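PDB 2CY4: epidermal growth factor receptor pathway substrate 8-like protein 1 from Mus musculus, which probably serves as an EPS8-related adaptor in receptor tyrosine kinase signalling, recognising peptide motifs through a phosphotyrosine-binding domain. Local coordinates for residues A[77-82]-A[97-102]; A[15-20]-A[109-114]; A[9-14]-A[51-56]. All blocks are in the same frame, centred on the assembly; numbering follows the deposited sequence.

Interaction 1 of 3, residues A[77-82]-A[97-102]; sequences DAIVRC and LVCQEP
A classic beta bulge, with Val-80 and Arg-81 both facing Val-98, marks the antiparallel hairpin of strands 79-85 and 94-99 at one margin of the sheet in this phosphotyrosine-binding domain, a member of the PH-like superfold. One carbonyl serves the bulge: Val-98 O takes a short bond of 2.7 Å from Val-80 N and a weak one of 3.3 Å from Arg-81 N. Regular pairing resumes on the far side, where Val-98 N gives a bond of 2.9 Å to Arg-81 O. Before the bulge, Gln-100 N reaches Ala-78 O at 2.8 Å.

The extra residue also divides the methyls of Val-98. CG1 meets Val-80 CB at 3.8 Å, whereas CG2 lies 3.5 Å from Arg-81 CG. With CG set between its backbone N and carbonyl carbon (chi1 69°), Arg-81 slants its first methylenes across the valine, and its guanidinium goes on to a salt bridge with Asp-83. A long residue with a greasy stem and a charged end suits this surface position. The other face carries Ile-79, Cys-82, Leu-97 and Cys-99, apolar or compact residues fit for the core beneath helix 119-133, whose Leu-130 touches Ile-79. There Leu-97 CD2 is the shared contact, 3.8 Å from Ile-79 CG2 and 4.0 Å from Cys-82 CB.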
# COMPACT_ATOMS: atom_id res chain seq x y z
N ASP A 77 0.20 -5.00 14.97
CA ASP A 77 1.26 -5.99 14.79
C ASP A 77 1.97 -5.76 13.46
O ASP A 77 3.01 -6.33 13.21
CB ASP A 77 0.69 -7.41 14.86
CG ASP A 77 -0.62 -7.53 14.14
OD1 ASP A 77 -1.64 -6.94 14.62
OD2 ASP A 77 -0.63 -8.19 13.07
N ALA A 78 1.43 -4.91 12.60
CA ALA A 78 2.07 -4.66 11.30
C ALA A 78 3.02 -3.49 11.40
O ALA A 78 3.68 -3.13 10.41
CB ALA A 78 1.03 -4.34 10.26
N ILE A 79 3.11 -2.90 12.58
CA ILE A 79 3.95 -1.71 12.69
C ILE A 79 5.32 -2.14 13.19
O ILE A 79 5.41 -2.75 14.24
CB ILE A 79 3.32 -0.67 13.61
CG1 ILE A 79 2.04 -0.11 12.93
CG2 ILE A 79 4.34 0.46 13.99
CD1 ILE A 79 1.18 0.69 13.84
N VAL A 80 6.35 -1.76 12.45
CA VAL A 80 7.72 -2.18 12.76
C VAL A 80 8.32 -1.21 13.72
O VAL A 80 8.92 -1.62 14.73
CB VAL A 80 8.60 -2.24 11.47
CG1 VAL A 80 10.06 -2.56 11.83
CG2 VAL A 80 8.01 -3.32 10.43
N ARG A 81 8.17 0.07 13.44
CA ARG A 81 8.73 1.04 14.35
C ARG A 81 8.09 2.39 14.09
O ARG A 81 7.53 2.60 13.03
CB ARG A 81 10.24 1.18 14.13
CG ARG A 81 10.65 1.84 12.79
CD ARG A 81 12.18 1.77 12.64
NE ARG A 81 12.85 2.74 13.51
CZ ARG A 81 14.15 2.84 13.71
NH1 ARG A 81 14.98 2.01 13.08
NH2 ARG A 81 14.63 3.76 14.56
N CYS A 82 8.28 3.33 15.01
CA CYS A 82 7.70 4.68 14.92
C CYS A 82 8.69 5.61 15.63
O CYS A 82 9.07 5.34 16.78
CB CYS A 82 6.31 4.68 15.62
SG CYS A 82 5.57 6.33 15.44
N LEU A 97 7.17 6.25 10.30
CA LEU A 97 6.40 5.05 10.64
C LEU A 97 6.89 4.02 9.63
O LEU A 97 6.92 4.27 8.41
CB LEU A 97 4.91 5.32 10.38
CG LEU A 97 3.90 5.18 11.50
CD1 LEU A 97 2.51 5.14 10.78
CD2 LEU A 97 4.14 3.83 12.32
N VAL A 98 7.26 2.86 10.13
CA VAL A 98 7.67 1.80 9.27
C VAL A 98 6.62 0.69 9.49
O VAL A 98 6.38 0.25 10.64
CB VAL A 98 9.08 1.25 9.61
CG1 VAL A 98 9.38 0.07 8.61
CG2 VAL A 98 10.13 2.28 9.32
N CYS A 99 6.08 0.16 8.41
CA CYS A 99 5.03 -0.87 8.50
C CYS A 99 5.26 -2.00 7.49
O CYS A 99 6.03 -1.87 6.53
CB CYS A 99 3.64 -0.30 8.15
SG CYS A 99 3.17 1.14 9.04
N GLN A 100 4.59 -3.10 7.72
CA GLN A 100 4.65 -4.25 6.81
C GLN A 100 3.22 -4.76 6.71
O GLN A 100 2.77 -5.44 7.62
CB GLN A 100 5.60 -5.31 7.38
CG GLN A 100 5.62 -6.68 6.70
CD GLN A 100 6.19 -6.61 5.30
OE1 GLN A 100 5.45 -6.50 4.33
NE2 GLN A 100 7.50 -6.63 5.19
N GLU A 101 2.45 -4.33 5.70
CA GLU A 101 1.10 -4.88 5.50
C GLU A 101 1.24 -6.41 5.20
O GLU A 101 2.22 -6.86 4.64
CB GLU A 101 0.39 -4.19 4.36
CG GLU A 101 0.14 -2.74 4.66
CD GLU A 101 -0.48 -1.95 3.54
OE1 GLU A 101 -1.39 -2.47 2.91
OE2 GLU A 101 -0.09 -0.78 3.30
N PRO A 102 0.30 -7.23 5.66
CA PRO A 102 0.33 -8.70 5.45
C PRO A 102 0.40 -9.08 3.99
O PRO A 102 1.25 -9.89 3.59
CB PRO A 102 -0.99 -9.16 6.03
CG PRO A 102 -1.40 -8.01 6.94
CD PRO A 102 -1.01 -6.81 6.16

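Interaction 2 of 3, residues A[15-20]-A[109-114]; sequences HLVTFC and VHFFQG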
# COMPACT_ATOMS: atom_id res chain seq x y z
N HIS A 15 0.80 14.13 5.42
CA HIS A 15 1.54 12.99 4.88
C HIS A 15 2.51 13.55 3.83
O HIS A 15 2.09 14.29 2.97
CB HIS A 15 0.54 12.00 4.22
CG HIS A 15 1.22 10.90 3.44
ND1 HIS A 15 1.64 11.07 2.13
CD2 HIS A 15 1.59 9.65 3.82
CE1 HIS A 15 2.26 9.95 1.73
NE2 HIS A 15 2.24 9.08 2.72
N LEU A 16 3.82 13.24 3.91
CA LEU A 16 4.78 13.70 2.90
C LEU A 16 5.08 12.61 1.83
O LEU A 16 5.07 12.88 0.63
CB LEU A 16 6.13 14.09 3.55
CG LEU A 16 5.96 15.26 4.52
CD1 LEU A 16 7.37 15.57 5.10
CD2 LEU A 16 5.45 16.53 3.74
N VAL A 17 5.36 11.37 2.26
CA VAL A 17 5.71 10.34 1.27
C VAL A 17 5.55 9.00 1.91
O VAL A 17 5.65 8.87 3.14
CB VAL A 17 7.26 10.37 0.77
CG1 VAL A 17 7.57 11.63 0.06
CG2 VAL A 17 8.22 10.13 1.91
N THR A 18 5.28 8.04 1.04
CA THR A 18 5.19 6.62 1.40
C THR A 18 6.10 5.93 0.35
O THR A 18 5.94 6.19 -0.84
CB THR A 18 3.76 6.01 1.31
OG1 THR A 18 3.04 6.51 2.45
CG2 THR A 18 3.81 4.36 1.45
N PHE A 19 7.14 5.16 0.75
CA PHE A 19 7.90 4.42 -0.29
C PHE A 19 8.25 3.04 0.29
O PHE A 19 8.30 2.84 1.53
CB PHE A 19 9.19 5.15 -0.76
CG PHE A 19 10.17 5.51 0.37
CD1 PHE A 19 11.06 4.54 0.87
CD2 PHE A 19 10.24 6.81 0.88
CE1 PHE A 19 12.00 4.84 1.84
CE2 PHE A 19 11.19 7.14 1.86
CZ PHE A 19 12.09 6.12 2.36
N CYS A 20 8.47 2.08 -0.60
CA CYS A 20 8.81 0.72 -0.17
C CYS A 20 10.29 0.56 0.09
O CYS A 20 11.10 1.24 -0.52
CB CYS A 20 8.45 -0.30 -1.26
SG CYS A 20 6.93 0.23 -2.05
N VAL A 109 8.03 2.75 4.27
CA VAL A 109 8.41 3.85 5.12
C VAL A 109 7.40 4.99 4.91
O VAL A 109 7.07 5.31 3.76
CB VAL A 109 9.75 4.42 4.71
CG1 VAL A 109 9.96 5.82 5.39
CG2 VAL A 109 10.81 3.44 5.10
N HIS A 110 6.93 5.63 5.98
CA HIS A 110 6.01 6.76 5.80
C HIS A 110 6.54 7.94 6.56
O HIS A 110 6.96 7.78 7.70
CB HIS A 110 4.62 6.53 6.40
CG HIS A 110 3.93 5.27 5.97
ND1 HIS A 110 3.27 5.16 4.76
CD2 HIS A 110 3.84 4.06 6.55
CE1 HIS A 110 2.82 3.93 4.61
NE2 HIS A 110 3.15 3.23 5.68
N PHE A 111 6.61 9.11 5.94
CA PHE A 111 6.96 10.34 6.67
C PHE A 111 5.77 11.29 6.73
O PHE A 111 5.11 11.55 5.71
CB PHE A 111 8.11 11.07 6.01
CG PHE A 111 9.45 10.45 6.28
CD1 PHE A 111 10.06 10.66 7.52
CD2 PHE A 111 10.16 9.78 5.27
CE1 PHE A 111 11.41 10.27 7.79
CE2 PHE A 111 11.50 9.37 5.51
CZ PHE A 111 12.14 9.63 6.76
N PHE A 112 5.50 11.80 7.94
CA PHE A 112 4.43 12.78 8.14
C PHE A 112 4.98 14.03 8.90
O PHE A 112 5.97 13.95 9.62
CB PHE A 112 3.31 12.25 9.00
CG PHE A 112 2.74 10.95 8.57
CD1 PHE A 112 3.35 9.76 9.01
CD2 PHE A 112 1.58 10.90 7.76
CE1 PHE A 112 2.79 8.55 8.65
CE2 PHE A 112 1.01 9.68 7.38
CZ PHE A 112 1.62 8.49 7.83
N GLN A 113 4.39 15.22 8.67
CA GLN A 113 4.79 16.38 9.48
C GLN A 113 3.77 16.26 10.65
O GLN A 113 2.60 15.97 10.41
CB GLN A 113 4.52 17.67 8.72
CG GLN A 113 5.45 17.82 7.50
CD GLN A 113 5.19 19.13 6.77
OE1 GLN A 113 6.07 19.99 6.66
NE2 GLN A 113 3.98 19.31 6.31
N GLY A 114 4.23 16.44 11.89
CA GLY A 114 3.39 16.34 13.10
C GLY A 114 2.59 17.62 13.39
O GLY A 114 1.72 17.64 14.26
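His-15 meets Phe-112 along most of its length. Its CB rests 3.9 Å from both Phe-112 CD2 and CE2, and CG continues past CE2. Because CG stands anti to the backbone N (chi1 171°), CD2 is carried on to 3.6 Å from Phe-112 CE2, and the histidine turns its edge toward the phenyl face in an offset edge-to-face pair, planes at 77°. At the far end, NE2 is hydrogen-bonded to Thr-18 OG1 at 2.7 Å. That hydroxyl also bonds His-110 ND1, equally at 2.7 Å, coming in at the ring's edge and in its plane. Threonine suits the place, as one small hydroxyl can give and accept, so it links two buried imidazoles and fixes how both are turned.

The two strands, first and last in chain order, are antiparallel neighbours in the middle of the PH-like sheet, and they too carry a classic bulge: Leu-16 and Val-17 face Phe-111, whose O accepts a bond from Leu-16 N at 2.8 Å and a weak one from Val-17 N. On the opposite face, towards helix 30-42, Val-17 CG2 approaches the edge of the Phe-111 ring. Phe-19 and Val-109 lie side by side, and Val-109 CB sits over the Phe-19 ring in a CH-pi contact, 3.9 Å from the centroid. The same ring makes a cation-pi contact with Lys-36. Next in the strand, Cys-20 forms a disulfide with Cys-20 of the second subunit.

Interaction 3 of 3, residues A[9-14]-A[51-56]; sequences SQYHVN and MLLRVS
Gln-10 and Arg-54 cross on one face of the antiparallel pair that strands 9-20 and 49-55 form within the PH-like sheet, their amide and guanidinium planes nearly coplanar at 23°. The anti placing of the glutamine CG relative to its backbone N (chi1 -169°) and the extended chain beyond it carry the amide across Leu-52 to the edge of the guanidinium. With an alanine here, the guanidinium is likely to lose the amide at its edge and be freer to swing, and the part of Leu-52 that the glutamine now crosses to be uncovered. On the same face His-12 and Leu-52 lie side by side, with Leu-52 CD1 over the imidazole, though the modelled closeness is doubtful.

The other face turns inward to helix 119-133 and is mainly apolar. Val-13 crosses two neighbours obliquely: its CG2 is 4.1 Å from CB of Met-51, a selenomethionine, and its CG1 is 4.1 Å from Leu-53 CB. Val-13 and Leu-53, branched and aliphatic, suit a buried face because they bring no polar side-chain atoms. Tyr-11 and Ser-9 are the polar exceptions. Tyr-11 presents its ring edge to Val-55 CG2, at 4.1 Å from CE1, an aromatic body with a hydroxyl that reaches the carboxylate of Asp-125 on the helix.

Between the faces the backbones pair regularly, Leu-53 N to Tyr-11 O at 2.7 Å and Val-13 N to Met-51 O at 2.8 Å. Ser-9 shares Asp-125 with the tyrosine; small enough to sit beside Val-55, it places OG 3.5 Å from Val-55 CB and is hydrogen-bonded to a water, OG to water oxygen 2.7 Å.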
# COMPACT_ATOMS: atom_id res chain seq x y z
N SER A 9 -7.34 8.15 19.75
CA SER A 9 -6.90 9.55 19.65
C SER A 9 -6.74 9.82 18.13
O SER A 9 -6.64 8.90 17.33
CB SER A 9 -5.56 9.72 20.43
OG SER A 9 -4.57 8.90 19.82
N GLN A 10 -6.68 11.09 17.73
CA GLN A 10 -6.62 11.37 16.32
C GLN A 10 -5.85 12.68 16.20
O GLN A 10 -5.96 13.58 17.04
CB GLN A 10 -8.04 11.50 15.81
CG GLN A 10 -8.13 11.54 14.33
CD GLN A 10 -9.59 11.54 13.92
OE1 GLN A 10 -10.26 12.57 13.93
NE2 GLN A 10 -10.09 10.38 13.59
N TYR A 11 -5.00 12.74 15.21
CA TYR A 11 -4.21 13.92 14.98
C TYR A 11 -4.28 14.33 13.53
O TYR A 11 -4.38 13.46 12.61
CB TYR A 11 -2.73 13.61 15.24
CG TYR A 11 -2.46 13.03 16.60
CD1 TYR A 11 -2.54 11.65 16.81
CD2 TYR A 11 -2.12 13.86 17.68
CE1 TYR A 11 -2.27 11.08 18.07
CE2 TYR A 11 -1.86 13.31 18.96
CZ TYR A 11 -1.93 11.92 19.13
OH TYR A 11 -1.71 11.39 20.38
N HIS A 12 -4.22 15.63 13.31
CA HIS A 12 -4.11 16.15 11.95
C HIS A 12 -2.61 16.17 11.61
O HIS A 12 -1.80 16.78 12.32
CB HIS A 12 -4.65 17.56 11.85
CG HIS A 12 -6.12 17.60 11.65
ND1 HIS A 12 -6.68 17.68 10.41
CD2 HIS A 12 -7.14 17.53 12.55
CE1 HIS A 12 -8.01 17.64 10.53
NE2 HIS A 12 -8.30 17.54 11.81
N VAL A 13 -2.23 15.50 10.54
CA VAL A 13 -0.84 15.51 10.14
C VAL A 13 -0.79 15.80 8.66
O VAL A 13 -1.83 15.79 8.00
CB VAL A 13 -0.18 14.12 10.33
CG1 VAL A 13 -0.30 13.67 11.79
CG2 VAL A 13 -0.89 13.11 9.48
N ASN A 14 0.42 16.05 8.15
CA ASN A 14 0.59 16.20 6.71
C ASN A 14 1.38 14.98 6.27
O ASN A 14 2.53 14.85 6.67
CB ASN A 14 1.48 17.37 6.33
CG ASN A 14 0.71 18.71 6.26
OD1 ASN A 14 -0.49 18.74 6.15
ND2 ASN A 14 1.44 19.78 6.27
N MSE A 51 -3.93 14.84 6.48
CA MSE A 51 -4.55 13.55 6.74
C MSE A 51 -4.86 13.47 8.22
O MSE A 51 -4.23 14.17 9.02
CB MSE A 51 -3.51 12.42 6.42
CG MSE A 51 -3.87 11.50 5.33
SE MSE A 51 -2.55 10.19 4.99
CE MSE A 51 -2.34 10.48 3.08
N LEU A 52 -5.81 12.61 8.57
CA LEU A 52 -6.14 12.32 9.93
C LEU A 52 -5.38 11.03 10.32
O LEU A 52 -5.35 10.02 9.57
CB LEU A 52 -7.60 12.09 10.00
CG LEU A 52 -8.50 13.22 10.41
CD1 LEU A 52 -8.03 14.52 9.89
CD2 LEU A 52 -9.94 12.85 9.93
N LEU A 53 -4.67 11.07 11.44
CA LEU A 53 -3.93 9.88 11.88
C LEU A 53 -4.56 9.49 13.20
O LEU A 53 -4.46 10.21 14.17
CB LEU A 53 -2.42 10.16 12.01
CG LEU A 53 -1.51 8.94 12.28
CD1 LEU A 53 -0.06 9.24 11.92
CD2 LEU A 53 -1.61 8.53 13.76
N ARG A 54 -5.15 8.31 13.23
CA ARG A 54 -5.88 7.83 14.38
C ARG A 54 -5.15 6.68 15.02
O ARG A 54 -4.72 5.80 14.33
CB ARG A 54 -7.29 7.38 13.94
CG ARG A 54 -8.15 6.76 15.04
CD ARG A 54 -9.51 6.42 14.47
NE ARG A 54 -10.15 7.62 13.93
CZ ARG A 54 -11.29 7.62 13.22
NH1 ARG A 54 -11.90 6.47 12.95
NH2 ARG A 54 -11.80 8.76 12.75
N VAL A 55 -5.03 6.72 16.34
CA VAL A 55 -4.34 5.66 17.11
C VAL A 55 -5.40 5.07 18.06
O VAL A 55 -6.06 5.77 18.86
CB VAL A 55 -3.20 6.28 17.97
CG1 VAL A 55 -2.40 5.24 18.71
CG2 VAL A 55 -2.26 7.10 17.07
N SER A 56 -5.58 3.75 17.96
CA SER A 56 -6.51 3.06 18.85
C SER A 56 -5.72 1.87 19.46
O SER A 56 -4.56 1.63 19.09
CB SER A 56 -7.68 2.55 18.05
OG SER A 56 -7.30 1.35 17.44
O HOH W 1 -4.73 6.65 21.38

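How the interactions relate
All three contacts belong to one antiparallel sheet. Interactions 2 and 3 share strand 9-20, which pairs first with 49-55 and then, further along, with 108-113; their centres are about 13 Å apart, and Gln-113 N lies 2.8 Å from Asn-14 O at the changeover. Interactions 1 and 2 are likewise about 13 Å apart between centres, joined through neighbouring strands 94-99 and 108-113, with Leu-97 O 2.8 Å from His-110 N. Interactions 1 and 3 do not touch. A bound calcium ion lies about 4 Å from the Ser-9 side chain of interaction 3. In relatives, peptides typically bind between the C-terminal helix and the strand corresponding to 79-85, used by interaction 1.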